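Local coordinates for putative carboxymuconolactone decarboxylase (Burkholderia xenovorans, PDB 2QEU), which is of unproven function but may have the peroxiredoxin-type activity of the AhpD-like carboxymuconolactone decarboxylase family, at residues Q11-Q16 and T42-S47; K15-H20 and M49-L54; L97-L102 and F128-E133. One frame throughout, in Å; residues are numbered along the deposited sequence.

Contact 1 (Q11-Q16 and T42-S47)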
ATOM      1  N   GLN B  11       3.583 -10.506  32.936  1.00 34.00           N
ATOM      2  CA  GLN B  11       2.795  -9.921  34.032  1.00 32.71           C
ATOM      3  C   GLN B  11       3.369  -8.594  34.545  1.00 31.93           C
ATOM      4  O   GLN B  11       2.612  -7.636  34.767  1.00 31.84           O
ATOM      5  CB  GLN B  11       2.664 -10.922  35.194  1.00 31.56           C
ATOM      6  N   ASP B  12       4.694  -8.540  34.725  1.00 31.18           N
ATOM      7  CA  ASP B  12       5.365  -7.329  35.241  1.00 31.35           C
ATOM      8  C   ASP B  12       5.386  -6.206  34.203  1.00 29.28           C
ATOM      9  O   ASP B  12       5.160  -5.035  34.535  1.00 28.49           O
ATOM     10  CB  ASP B  12       6.795  -7.636  35.731  1.00 33.43           C
ATOM     11  N   ILE B  13       5.648  -6.565  32.947  1.00 27.47           N
ATOM     12  CA  ILE B  13       5.631  -5.582  31.848  1.00 25.81           C
ATOM     13  C   ILE B  13       4.214  -5.000  31.621  1.00 25.45           C
ATOM     14  O   ILE B  13       4.062  -3.792  31.381  1.00 24.35           O
ATOM     15  CB  ILE B  13       6.226  -6.174  30.546  1.00 27.00           C
ATOM     16  CG1 ILE B  13       7.737  -6.406  30.731  1.00 23.19           C
ATOM     17  CG2 ILE B  13       5.953  -5.237  29.337  1.00 14.17           C
ATOM     18  CD1 ILE B  13       8.379  -7.200  29.604  1.00 28.23           C
ATOM     19  N   LEU B  14       3.188  -5.847  31.730  1.00 23.08           N
ATOM     20  CA  LEU B  14       1.799  -5.382  31.654  1.00 21.88           C
ATOM     21  C   LEU B  14       1.479  -4.399  32.773  1.00 22.50           C
ATOM     22  O   LEU B  14       0.856  -3.356  32.540  1.00 23.65           O
ATOM     23  CB  LEU B  14       0.834  -6.576  31.687  1.00 23.54           C
ATOM     24  CG  LEU B  14       0.700  -7.273  30.323  1.00 21.55           C
ATOM     25  CD1 LEU B  14       0.334  -8.736  30.518  1.00 24.70           C
ATOM     26  CD2 LEU B  14      -0.312  -6.546  29.444  1.00 18.07           C
ATOM     27  N   LYS B  15       1.915  -4.740  33.986  1.00 19.74           N
ATOM     28  CA  LYS B  15       1.733  -3.856  35.137  1.00 20.89           C
ATOM     29  C   LYS B  15       2.403  -2.496  34.875  1.00 21.23           C
ATOM     30  O   LYS B  15       1.823  -1.441  35.179  1.00 22.50           O
ATOM     31  CB  LYS B  15       2.263  -4.510  36.450  1.00 18.67           C
ATOM     32  N   GLN B  16       3.603  -2.521  34.292  1.00 23.67           N
ATOM     33  CA  GLN B  16       4.339  -1.293  33.973  1.00 26.09           C
ATOM     34  C   GLN B  16       3.562  -0.290  33.099  1.00 24.63           C
ATOM     35  O   GLN B  16       3.716   0.933  33.244  1.00 24.19           O
ATOM     36  CB  GLN B  16       5.650  -1.620  33.254  1.00 26.63           C
ATOM     37  CG  GLN B  16       6.894  -1.557  34.113  1.00 34.47           C
ATOM     38  CD  GLN B  16       8.170  -1.618  33.276  1.00 34.88           C
ATOM     39  OE1 GLN B  16       8.186  -1.250  32.081  1.00 49.87           O
ATOM     40  NE2 GLN B  16       9.250  -2.073  33.900  1.00 50.80           N
ATOM     41  N   THR B  42       9.305  -6.935  23.230  1.00 10.71           N
ATOM     42  CA  THR B  42       8.788  -6.049  22.155  1.00 10.27           C
ATOM     43  C   THR B  42       7.618  -5.207  22.633  1.00 10.30           C
ATOM     44  O   THR B  42       7.579  -4.008  22.373  1.00 11.05           O
ATOM     45  CB  THR B  42       8.452  -6.822  20.830  1.00 11.93           C
ATOM     46  OG1 THR B  42       9.685  -7.168  20.193  1.00 15.86           O
ATOM     47  CG2 THR B  42       7.569  -5.973  19.857  1.00 12.80           C
ATOM     48  N   PHE B  43       6.698  -5.812  23.377  1.00  8.46           N
ATOM     49  CA  PHE B  43       5.567  -5.091  23.917  1.00  8.71           C
ATOM     50  C   PHE B  43       6.058  -3.964  24.845  1.00  8.75           C
ATOM     51  O   PHE B  43       5.543  -2.870  24.779  1.00  9.10           O
ATOM     52  CB  PHE B  43       4.605  -6.046  24.653  1.00  9.47           C
ATOM     53  CG  PHE B  43       3.532  -5.341  25.459  1.00  8.02           C
ATOM     54  CD1 PHE B  43       2.431  -4.768  24.844  1.00 12.50           C
ATOM     55  CD2 PHE B  43       3.632  -5.263  26.848  1.00 12.05           C
ATOM     56  CE1 PHE B  43       1.465  -4.111  25.570  1.00 11.52           C
ATOM     57  CE2 PHE B  43       2.673  -4.599  27.584  1.00 18.05           C
ATOM     58  CZ  PHE B  43       1.584  -4.020  26.954  1.00 12.80           C
ATOM     59  N   ASP B  44       7.078  -4.233  25.666  1.00 10.53           N
ATOM     60  CA  ASP B  44       7.603  -3.229  26.617  1.00 10.08           C
ATOM     61  C   ASP B  44       8.190  -2.036  25.848  1.00 11.52           C
ATOM     62  O   ASP B  44       7.803  -0.911  26.104  1.00 10.49           O
ATOM     63  CB  ASP B  44       8.637  -3.844  27.584  1.00 11.78           C
ATOM     64  CG  ASP B  44       9.107  -2.855  28.654  1.00 15.23           C
ATOM     65  OD1 ASP B  44       8.299  -2.055  29.197  1.00 20.09           O
ATOM     66  OD2 ASP B  44      10.304  -2.909  28.972  1.00 24.18           O
ATOM     67  N   ALA B  45       9.075  -2.292  24.877  1.00 11.35           N
ATOM     68  CA  ALA B  45       9.737  -1.208  24.120  1.00 12.33           C
ATOM     69  C   ALA B  45       8.719  -0.397  23.324  1.00 14.18           C
ATOM     70  O   ALA B  45       8.716   0.830  23.357  1.00 11.56           O
ATOM     71  CB  ALA B  45      10.816  -1.753  23.209  1.00 11.07           C
ATOM     72  N   TYR B  46       7.820  -1.098  22.653  1.00 13.47           N
ATOM     73  CA  TYR B  46       6.703  -0.476  21.931  1.00 11.77           C
ATOM     74  C   TYR B  46       5.851   0.375  22.855  1.00 10.65           C
ATOM     75  O   TYR B  46       5.487   1.486  22.491  1.00 10.13           O
ATOM     76  CB  TYR B  46       5.832  -1.524  21.252  1.00 13.93           C
ATOM     77  CG  TYR B  46       4.679  -0.908  20.531  1.00  9.77           C
ATOM     78  CD1 TYR B  46       4.872  -0.299  19.291  1.00 15.79           C
ATOM     79  CD2 TYR B  46       3.412  -0.862  21.108  1.00 14.92           C
ATOM     80  CE1 TYR B  46       3.836   0.296  18.637  1.00 13.03           C
ATOM     81  CE2 TYR B  46       2.352  -0.270  20.435  1.00 11.21           C
ATOM     82  CZ  TYR B  46       2.580   0.315  19.207  1.00 15.78           C
ATOM     83  OH  TYR B  46       1.551   0.897  18.521  1.00 16.60           O
ATOM     84  N   SER B  47       5.575  -0.103  24.067  1.00  9.77           N
ATOM     85  CA  SER B  47       4.725   0.672  24.997  1.00 12.01           C
ATOM     86  C   SER B  47       5.446   1.937  25.474  1.00 10.28           C
ATOM     87  O   SER B  47       4.821   2.997  25.622  1.00 11.21           O
ATOM     88  CB  SER B  47       4.222  -0.190  26.147  1.00 11.05           C
ATOM     89  OG  SER B  47       3.456  -1.270  25.618  1.00 13.30           O
TER
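I13 of helix 10-25 reaches F43 and D44 of helix 40-53, two helices of the all-helical AhpD-like fold whose segments here run nearly parallel, 12° apart, with axes approaching to 9.9 Å. The CA-CB bond of I13 points at the partner helix, and the branches divide from CB. CG2, anti to the backbone N (CG1 at chi1 -68°), does most of the touching: it sits at the edge of the F43 ring, near its plane, 3.4 Å from F43 CD2, and also meets D44 CB at 3.5 Å. CG1 carries CD1 past the D44 side as well, CD1 ending 3.9 Å from D44 CB. The side chains of I13 and F43 pass alongside with their tips pointing opposite ways, whereas L14 crosses F43 at about a right angle and lays CD2 4.0 Å from both F43 CE2 and F43 CZ. L35 and A36 of helix 30-38 also touch the F43 side chain. D44 turns its carboxylate to H17 on the next turn of helix 10-25, its probable hydrogen-bond partner through OD1. S47 OG lies over one face of the F43 ring, offset toward the rim, and donates to F43 O at 2.8 Å; the same oxygen also accepts from S47 N.

Contact 2 (K15-H20 and M49-L54)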
ATOM      1  N   LYS B  15       1.915  -4.740  33.986  1.00 19.74           N
ATOM      2  CA  LYS B  15       1.733  -3.856  35.137  1.00 20.89           C
ATOM      3  C   LYS B  15       2.403  -2.496  34.875  1.00 21.23           C
ATOM      4  O   LYS B  15       1.823  -1.441  35.179  1.00 22.50           O
ATOM      5  CB  LYS B  15       2.263  -4.510  36.450  1.00 18.67           C
ATOM      6  N   GLN B  16       3.603  -2.521  34.292  1.00 23.67           N
ATOM      7  CA  GLN B  16       4.339  -1.293  33.973  1.00 26.09           C
ATOM      8  C   GLN B  16       3.562  -0.290  33.099  1.00 24.63           C
ATOM      9  O   GLN B  16       3.716   0.933  33.244  1.00 24.19           O
ATOM     10  CB  GLN B  16       5.650  -1.620  33.254  1.00 26.63           C
ATOM     11  CG  GLN B  16       6.894  -1.557  34.113  1.00 34.47           C
ATOM     12  CD  GLN B  16       8.170  -1.618  33.276  1.00 34.88           C
ATOM     13  OE1 GLN B  16       8.186  -1.250  32.081  1.00 49.87           O
ATOM     14  NE2 GLN B  16       9.250  -2.073  33.900  1.00 50.80           N
ATOM     15  N   HIS B  17       2.756  -0.800  32.173  1.00 21.37           N
ATOM     16  CA  HIS B  17       2.156   0.060  31.163  1.00 18.50           C
ATOM     17  C   HIS B  17       0.653   0.150  31.288  1.00 19.02           C
ATOM     18  O   HIS B  17       0.013   0.823  30.486  1.00 18.71           O
ATOM     19  CB  HIS B  17       2.536  -0.466  29.785  1.00 16.20           C
ATOM     20  CG  HIS B  17       4.005  -0.417  29.520  1.00 14.72           C
ATOM     21  ND1 HIS B  17       4.697   0.774  29.410  1.00 19.56           N
ATOM     22  CD2 HIS B  17       4.923  -1.401  29.359  1.00 17.26           C
ATOM     23  CE1 HIS B  17       5.974   0.522  29.171  1.00 15.54           C
ATOM     24  NE2 HIS B  17       6.134  -0.790  29.124  1.00  9.14           N
ATOM     25  N   ALA B  18       0.085  -0.490  32.305  1.00 17.14           N
ATOM     26  CA  ALA B  18      -1.371  -0.542  32.439  1.00 17.97           C
ATOM     27  C   ALA B  18      -2.003   0.859  32.585  1.00 18.45           C
ATOM     28  O   ALA B  18      -3.055   1.143  31.981  1.00 16.51           O
ATOM     29  CB  ALA B  18      -1.782  -1.453  33.611  1.00 17.98           C
ATOM     30  N   ALA B  19      -1.357   1.731  33.362  1.00 18.13           N
ATOM     31  CA  ALA B  19      -1.865   3.102  33.581  1.00 19.11           C
ATOM     32  C   ALA B  19      -1.915   3.916  32.268  1.00 19.96           C
ATOM     33  O   ALA B  19      -2.851   4.692  32.026  1.00 19.89           O
ATOM     34  CB  ALA B  19      -1.025   3.815  34.627  1.00 17.96           C
ATOM     35  N   HIS B  20      -0.902   3.729  31.426  1.00 19.98           N
ATOM     36  CA  HIS B  20      -0.873   4.360  30.108  1.00 20.42           C
ATOM     37  C   HIS B  20      -2.080   3.947  29.255  1.00 19.66           C
ATOM     38  O   HIS B  20      -2.787   4.801  28.710  1.00 18.41           O
ATOM     39  CB  HIS B  20       0.436   4.041  29.351  1.00 22.08           C
ATOM     40  CG  HIS B  20       0.384   4.411  27.897  1.00 23.06           C
ATOM     41  ND1 HIS B  20       0.269   5.716  27.464  1.00 16.01           N
ATOM     42  CD2 HIS B  20       0.392   3.644  26.780  1.00 21.04           C
ATOM     43  CE1 HIS B  20       0.224   5.738  26.142  1.00 16.90           C
ATOM     44  NE2 HIS B  20       0.304   4.495  25.702  1.00 20.99           N
HETATM   45  N   MSE B  49       7.592   3.593  23.623  1.00 11.90           N
HETATM   46  CA  MSE B  49       7.541   4.473  22.470  1.00 11.41           C
HETATM   47  C   MSE B  49       6.180   5.139  22.407  1.00  9.26           C
HETATM   48  O   MSE B  49       6.069   6.360  22.241  1.00  9.88           O
HETATM   49  CB  MSE B  49       7.816   3.705  21.171  1.00 13.55           C
HETATM   50  CG  MSE B  49       8.081   4.605  19.964  1.00 10.90           C
HETATM   51 SE   MSE B  49       8.515   3.562  18.388  0.75 14.82          SE
HETATM   52  CE  MSE B  49       6.763   2.828  18.142  1.00 11.22           C
ATOM     53  N   ARG B  50       5.135   4.337  22.576  1.00 10.40           N
ATOM     54  CA  ARG B  50       3.745   4.828  22.525  1.00 12.85           C
ATOM     55  C   ARG B  50       3.479   5.880  23.592  1.00 13.66           C
ATOM     56  O   ARG B  50       2.790   6.865  23.367  1.00 14.53           O
ATOM     57  CB  ARG B  50       2.797   3.655  22.790  1.00 15.25           C
ATOM     58  CG  ARG B  50       1.431   3.861  22.269  1.00 15.33           C
ATOM     59  CD  ARG B  50       0.553   2.716  22.658  1.00 19.49           C
ATOM     60  NE  ARG B  50      -0.695   2.824  21.926  1.00 19.93           N
ATOM     61  CZ  ARG B  50      -1.731   3.553  22.322  1.00 14.19           C
ATOM     62  NH1 ARG B  50      -1.723   4.199  23.486  1.00 15.56           N
ATOM     63  NH2 ARG B  50      -2.793   3.617  21.546  1.00 17.10           N
ATOM     64  N   THR B  51       4.030   5.629  24.770  1.00 13.55           N
ATOM     65  CA  THR B  51       3.840   6.500  25.918  1.00 12.02           C
ATOM     66  C   THR B  51       4.392   7.890  25.675  1.00 13.93           C
ATOM     67  O   THR B  51       3.715   8.880  26.005  1.00 13.32           O
ATOM     68  CB  THR B  51       4.449   5.866  27.184  1.00 11.65           C
ATOM     69  OG1 THR B  51       3.816   4.596  27.379  1.00 15.06           O
ATOM     70  CG2 THR B  51       4.246   6.751  28.369  1.00 10.31           C
ATOM     71  N   THR B  52       5.587   7.972  25.086  1.00  9.84           N
ATOM     72  CA  THR B  52       6.160   9.278  24.723  1.00 11.40           C
ATOM     73  C   THR B  52       5.342   9.914  23.578  1.00 11.17           C
ATOM     74  O   THR B  52       4.938  11.101  23.642  1.00 11.99           O
ATOM     75  CB  THR B  52       7.670   9.202  24.397  1.00 15.44           C
ATOM     76  OG1 THR B  52       8.145  10.507  24.040  1.00 17.04           O
ATOM     77  CG2 THR B  52       7.953   8.280  23.278  1.00 13.88           C
HETATM   78  N   MSE B  53       5.012   9.109  22.573  1.00  8.98           N
HETATM   79  CA  MSE B  53       4.325   9.676  21.406  1.00  8.71           C
HETATM   80  C   MSE B  53       2.951  10.247  21.739  1.00 10.24           C
HETATM   81  O   MSE B  53       2.565  11.265  21.184  1.00  8.67           O
HETATM   82  CB  MSE B  53       4.174   8.635  20.333  1.00  8.52           C
HETATM   83  CG  MSE B  53       5.462   8.347  19.595  1.00  7.18           C
HETATM   84 SE   MSE B  53       5.084   6.896  18.341  0.75 13.62          SE
HETATM   85  CE  MSE B  53       6.739   6.847  17.401  1.00 11.02           C
ATOM     86  N   LEU B  54       2.263   9.634  22.704  1.00  9.72           N
ATOM     87  CA  LEU B  54       0.904  10.013  23.052  1.00  8.68           C
ATOM     88  C   LEU B  54       0.844  10.787  24.396  1.00 10.39           C
ATOM     89  O   LEU B  54      -0.213  10.930  25.030  1.00  9.26           O
ATOM     90  CB  LEU B  54       0.028   8.753  23.044  1.00 11.87           C
ATOM     91  CG  LEU B  54      -0.362   8.302  21.654  1.00 11.58           C
ATOM     92  CD1 LEU B  54      -0.988   6.891  21.614  1.00 13.01           C
ATOM     93  CD2 LEU B  54      -1.301   9.326  21.000  1.00 12.82           C
TER
HETATM   94  O   HOH W   1       4.102   3.244  29.816  1.00 31.47           O
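H20 and T51 make the main stacking contact between helix 10-25 and helix 40-53, whose short segments cross at 25°. Chi1 of 167°, anti to the backbone N, carries CG of H20 toward the partner helix, and the ring beyond it takes T51 against one face: OG1 stands over the ring centre, 3.5 Å from H20 CG, and T51 CA makes a CH-pi contact 4.0 Å from the ring centroid. L54 CB closes in at the ring edge, 4.3 Å from H20 CE1.

Among polar groups, H20 NE2 lies 3.0 Å from R50 NH1, in the plane of the guanidinium at its edge, with ring and guanidinium planes 63° apart. R50 CD meets the imidazole at its edge, in plane, and L54 CD1 covers one guanidinium face. R50 NH1 has its salt bridge with D24, and R50 NH2 bonds a citrate, probably from the crystallisation liquor.

One water joins the helices: it lies in the plane of the H17 ring, 2.6 Å from ND1, and donates to T51 OG1 at 2.8 Å. T51 OG1 also bonds S47 O. The result is a buried polar seam in which H17 is engaged through ND1 by the water and through its second nitrogen probably by D44, while the charge of R50 is probably balanced by D24.

Contact 3 (L97-L102 and F128-E133). With GOL (glycerol), chain M.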
ATOM      1  N   LEU B  97     -12.341  15.671  21.354  1.00  8.05           N
ATOM      2  CA  LEU B  97     -12.610  15.894  19.942  1.00  8.18           C
ATOM      3  C   LEU B  97     -14.107  15.850  19.678  1.00  9.64           C
ATOM      4  O   LEU B  97     -14.787  14.992  20.204  1.00 10.04           O
ATOM      5  CB  LEU B  97     -11.950  14.810  19.108  1.00  6.15           C
ATOM      6  CG  LEU B  97     -11.867  15.114  17.588  1.00  8.65           C
ATOM      7  CD1 LEU B  97     -10.699  16.029  17.276  1.00 12.26           C
ATOM      8  CD2 LEU B  97     -11.854  13.800  16.759  1.00  8.12           C
ATOM      9  N   SER B  98     -14.621  16.779  18.879  1.00  7.72           N
ATOM     10  CA  SER B  98     -16.021  16.725  18.451  1.00  7.49           C
ATOM     11  C   SER B  98     -16.224  15.804  17.260  1.00  8.77           C
ATOM     12  O   SER B  98     -15.291  15.544  16.474  1.00  8.53           O
ATOM     13  CB  SER B  98     -16.520  18.119  18.102  1.00 10.02           C
ATOM     14  OG  SER B  98     -15.978  18.561  16.886  1.00  7.35           O
ATOM     15  N   VAL B  99     -17.459  15.338  17.104  1.00  8.31           N
ATOM     16  CA  VAL B  99     -17.826  14.570  15.915  1.00  7.90           C
ATOM     17  C   VAL B  99     -17.592  15.388  14.620  1.00  8.59           C
ATOM     18  O   VAL B  99     -17.047  14.895  13.635  1.00  7.18           O
ATOM     19  CB  VAL B  99     -19.274  13.982  15.971  1.00  9.63           C
ATOM     20  CG1 VAL B  99     -19.588  13.222  14.629  1.00 10.68           C
ATOM     21  CG2 VAL B  99     -19.416  13.044  17.201  1.00  6.75           C
ATOM     22  N   ASP B 100     -17.950  16.667  14.643  1.00  7.65           N
ATOM     23  CA  ASP B 100     -17.656  17.506  13.468  1.00  9.04           C
ATOM     24  C   ASP B 100     -16.190  17.510  13.078  1.00  7.26           C
ATOM     25  O   ASP B 100     -15.890  17.421  11.892  1.00  8.35           O
ATOM     26  CB  ASP B 100     -18.097  18.942  13.713  1.00 10.22           C
ATOM     27  CG  ASP B 100     -19.598  19.117  13.726  1.00 15.01           C
ATOM     28  OD1 ASP B 100     -20.333  18.251  13.201  1.00 13.20           O
ATOM     29  OD2 ASP B 100     -20.047  20.134  14.292  1.00 16.68           O
ATOM     30  N   GLU B 101     -15.283  17.667  14.053  1.00  8.46           N
ATOM     31  CA  GLU B 101     -13.841  17.646  13.784  1.00  7.20           C
ATOM     32  C   GLU B 101     -13.389  16.274  13.260  1.00  9.12           C
ATOM     33  O   GLU B 101     -12.531  16.182  12.406  1.00  7.81           O
ATOM     34  CB  GLU B 101     -13.012  17.973  15.027  1.00  8.50           C
ATOM     35  CG  GLU B 101     -13.116  19.389  15.506  1.00  5.48           C
ATOM     36  CD  GLU B 101     -12.368  19.612  16.810  1.00 14.22           C
ATOM     37  OE1 GLU B 101     -12.573  18.844  17.786  1.00 11.28           O
ATOM     38  OE2 GLU B 101     -11.529  20.521  16.818  1.00 13.94           O
ATOM     39  N   LEU B 102     -13.969  15.219  13.815  1.00  8.69           N
ATOM     40  CA  LEU B 102     -13.653  13.870  13.397  1.00  8.00           C
ATOM     41  C   LEU B 102     -13.928  13.728  11.904  1.00  8.17           C
ATOM     42  O   LEU B 102     -13.093  13.247  11.130  1.00  7.42           O
ATOM     43  CB  LEU B 102     -14.510  12.863  14.168  1.00  8.83           C
ATOM     44  CG  LEU B 102     -14.281  11.371  13.845  1.00  8.24           C
ATOM     45  CD1 LEU B 102     -12.884  10.925  14.368  1.00 10.40           C
ATOM     46  CD2 LEU B 102     -15.419  10.508  14.407  1.00  8.66           C
ATOM     47  N   PHE B 128     -19.685   4.950  14.642  1.00  9.59           N
ATOM     48  CA  PHE B 128     -19.397   4.855  16.063  1.00  9.95           C
ATOM     49  C   PHE B 128     -19.538   6.200  16.776  1.00  9.08           C
ATOM     50  O   PHE B 128     -20.174   6.256  17.848  1.00  9.92           O
ATOM     51  CB  PHE B 128     -17.993   4.257  16.301  1.00  8.55           C
ATOM     52  CG  PHE B 128     -17.528   4.344  17.741  1.00  7.80           C
ATOM     53  CD1 PHE B 128     -17.973   3.450  18.696  1.00 11.07           C
ATOM     54  CD2 PHE B 128     -16.660   5.346  18.133  1.00  6.81           C
ATOM     55  CE1 PHE B 128     -17.534   3.543  20.017  1.00  9.00           C
ATOM     56  CE2 PHE B 128     -16.229   5.453  19.411  1.00 10.31           C
ATOM     57  CZ  PHE B 128     -16.680   4.567  20.372  1.00 10.40           C
ATOM     58  N   ALA B 129     -18.957   7.247  16.199  1.00  7.23           N
ATOM     59  CA  ALA B 129     -18.844   8.559  16.853  1.00  6.23           C
ATOM     60  C   ALA B 129     -20.223   9.147  17.162  1.00  8.11           C
ATOM     61  O   ALA B 129     -20.454   9.754  18.212  1.00 10.39           O
ATOM     62  CB  ALA B 129     -18.089   9.503  15.965  1.00  7.17           C
ATOM     63  N   VAL B 130     -21.133   8.989  16.217  1.00 10.48           N
ATOM     64  CA  VAL B 130     -22.503   9.511  16.392  1.00  8.92           C
ATOM     65  C   VAL B 130     -23.184   8.908  17.628  1.00  9.40           C
ATOM     66  O   VAL B 130     -23.833   9.614  18.345  1.00  8.40           O
ATOM     67  CB  VAL B 130     -23.336   9.323  15.086  1.00 10.45           C
ATOM     68  CG1 VAL B 130     -24.880   9.537  15.331  1.00 15.55           C
ATOM     69  CG2 VAL B 130     -22.745  10.265  13.959  1.00 11.47           C
ATOM     70  N   GLU B 131     -22.961   7.633  17.878  1.00  8.15           N
ATOM     71  CA  GLU B 131     -23.483   6.973  19.056  1.00  7.42           C
ATOM     72  C   GLU B 131     -22.660   7.322  20.293  1.00  9.28           C
ATOM     73  O   GLU B 131     -23.210   7.601  21.379  1.00  7.50           O
ATOM     74  CB  GLU B 131     -23.584   5.462  18.852  1.00 10.91           C
ATOM     75  CG  GLU B 131     -24.445   5.030  17.640  1.00 15.84           C
ATOM     76  CD  GLU B 131     -25.790   5.736  17.532  1.00 29.61           C
ATOM     77  OE1 GLU B 131     -26.528   5.777  18.555  1.00 22.17           O
ATOM     78  OE2 GLU B 131     -26.114   6.248  16.424  1.00 30.64           O
ATOM     79  N   PHE B 132     -21.344   7.358  20.154  1.00  8.57           N
ATOM     80  CA  PHE B 132     -20.491   7.654  21.299  1.00  5.65           C
ATOM     81  C   PHE B 132     -20.643   9.083  21.850  1.00  5.80           C
ATOM     82  O   PHE B 132     -20.502   9.308  23.046  1.00  6.72           O
ATOM     83  CB  PHE B 132     -19.011   7.365  20.977  1.00  6.56           C
ATOM     84  CG  PHE B 132     -18.124   7.369  22.207  1.00  7.36           C
ATOM     85  CD1 PHE B 132     -18.362   6.497  23.256  1.00  8.79           C
ATOM     86  CD2 PHE B 132     -17.074   8.267  22.314  1.00  8.21           C
ATOM     87  CE1 PHE B 132     -17.537   6.495  24.344  1.00  6.70           C
ATOM     88  CE2 PHE B 132     -16.254   8.284  23.407  1.00 10.36           C
ATOM     89  CZ  PHE B 132     -16.506   7.416  24.447  1.00 12.08           C
ATOM     90  N   GLU B 133     -20.974  10.015  20.977  1.00  6.50           N
ATOM     91  CA  GLU B 133     -21.226  11.385  21.365  1.00  8.04           C
ATOM     92  C   GLU B 133     -22.375  11.392  22.368  1.00  6.70           C
ATOM     93  O   GLU B 133     -22.338  12.103  23.376  1.00  5.48           O
ATOM     94  CB  GLU B 133     -21.642  12.179  20.129  1.00  6.61           C
ATOM     95  CG  GLU B 133     -21.930  13.644  20.439  1.00  7.30           C
ATOM     96  CD  GLU B 133     -22.171  14.491  19.187  1.00 14.97           C
ATOM     97  OE1 GLU B 133     -22.938  14.042  18.315  1.00 20.31           O
ATOM     98  OE2 GLU B 133     -21.602  15.601  19.116  1.00 22.09           O
TER
HETATM   99  C1  GOL M 143     -21.986  15.941  13.380  1.00 39.50           C
HETATM  100  O1  GOL M 143     -22.592  16.988  14.102  1.00 38.68           O
HETATM  101  C2  GOL M 143     -22.698  14.643  13.655  1.00 40.48           C
HETATM  102  O2  GOL M 143     -23.727  14.509  12.685  1.00 30.96           O
HETATM  103  C3  GOL M 143     -23.168  14.608  15.129  1.00 35.82           C
HETATM  104  O3  GOL M 143     -22.546  15.584  15.986  1.00 32.85           O
HETATM  105  O   HOH W   2     -19.113  15.862  19.511  1.00 10.59           O
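V99, in the first turn of helix 99-113, is directed at helix 122-137 and divides its two methyls between different neighbours. CG2, anti to the carbonyl carbon and beside the backbone N, is the branch laid against helix 122-137: it lies 3.6 Å from A129 O and 4.0 Å from A129 CB, and E133 CD comes within 3.7 Å of it. CG1, anti to the backbone N (chi1 178°), faces C2 of a bound glycerol, probably from the crystallisation liquor, and has V130 CG2 at a looser 4.4 Å. The side chains of V99 and E133 cross at about a right angle, the extended chain of E133 passing the valine with its CB and CD near CG2 and bringing the carboxylate beyond it. There OE1 accepts from glycerol O3 at 2.8 Å, and OE2 accepts from a water that in turn takes the N-H of V99, so the carboxylate of E133 is tied to the start of the other helix through solvent.

One turn on, L102 stands over the small side chain of A129, its CD2 tight against A129 CB at 3.3 Å. M93 and T89 of helix 82-94 lie against V99 and L102, with L70 and V73 of helix 65-79 also touching L102.

S98 N-caps helix 99-113: S98 OG accepts from E101 N with an N-H...O angle of 165°, while S98 N donates to E101 OE1, which uses its anti lone pair. This reciprocal pair is a capping box, here starting a helix that packs in the helical bundle of an AhpD-like fold.

Contacts 1 and 2 form one continuous interface: their centres lie 8 Å apart, they share K15 and Q16, and both join helix 10-25 to helix 40-53. The probable hydrogen bond between D44 OD1 and H17 NE2, short at 2.5 Å, passes from one to the other, and S47 CB packs on H17 CG. Y46 and R50 each bond a citrate, probably from the crystallisation liquor, which may mark a pocket beside this pair. Contact 3 lies across the chain's centre, its centre 31 Å from that of contact 1 and 25 Å from that of contact 2, with nearest atoms about 18 and 12 Å away. Contacts 2 and 3 both touch the fourth subunit of the hexamer.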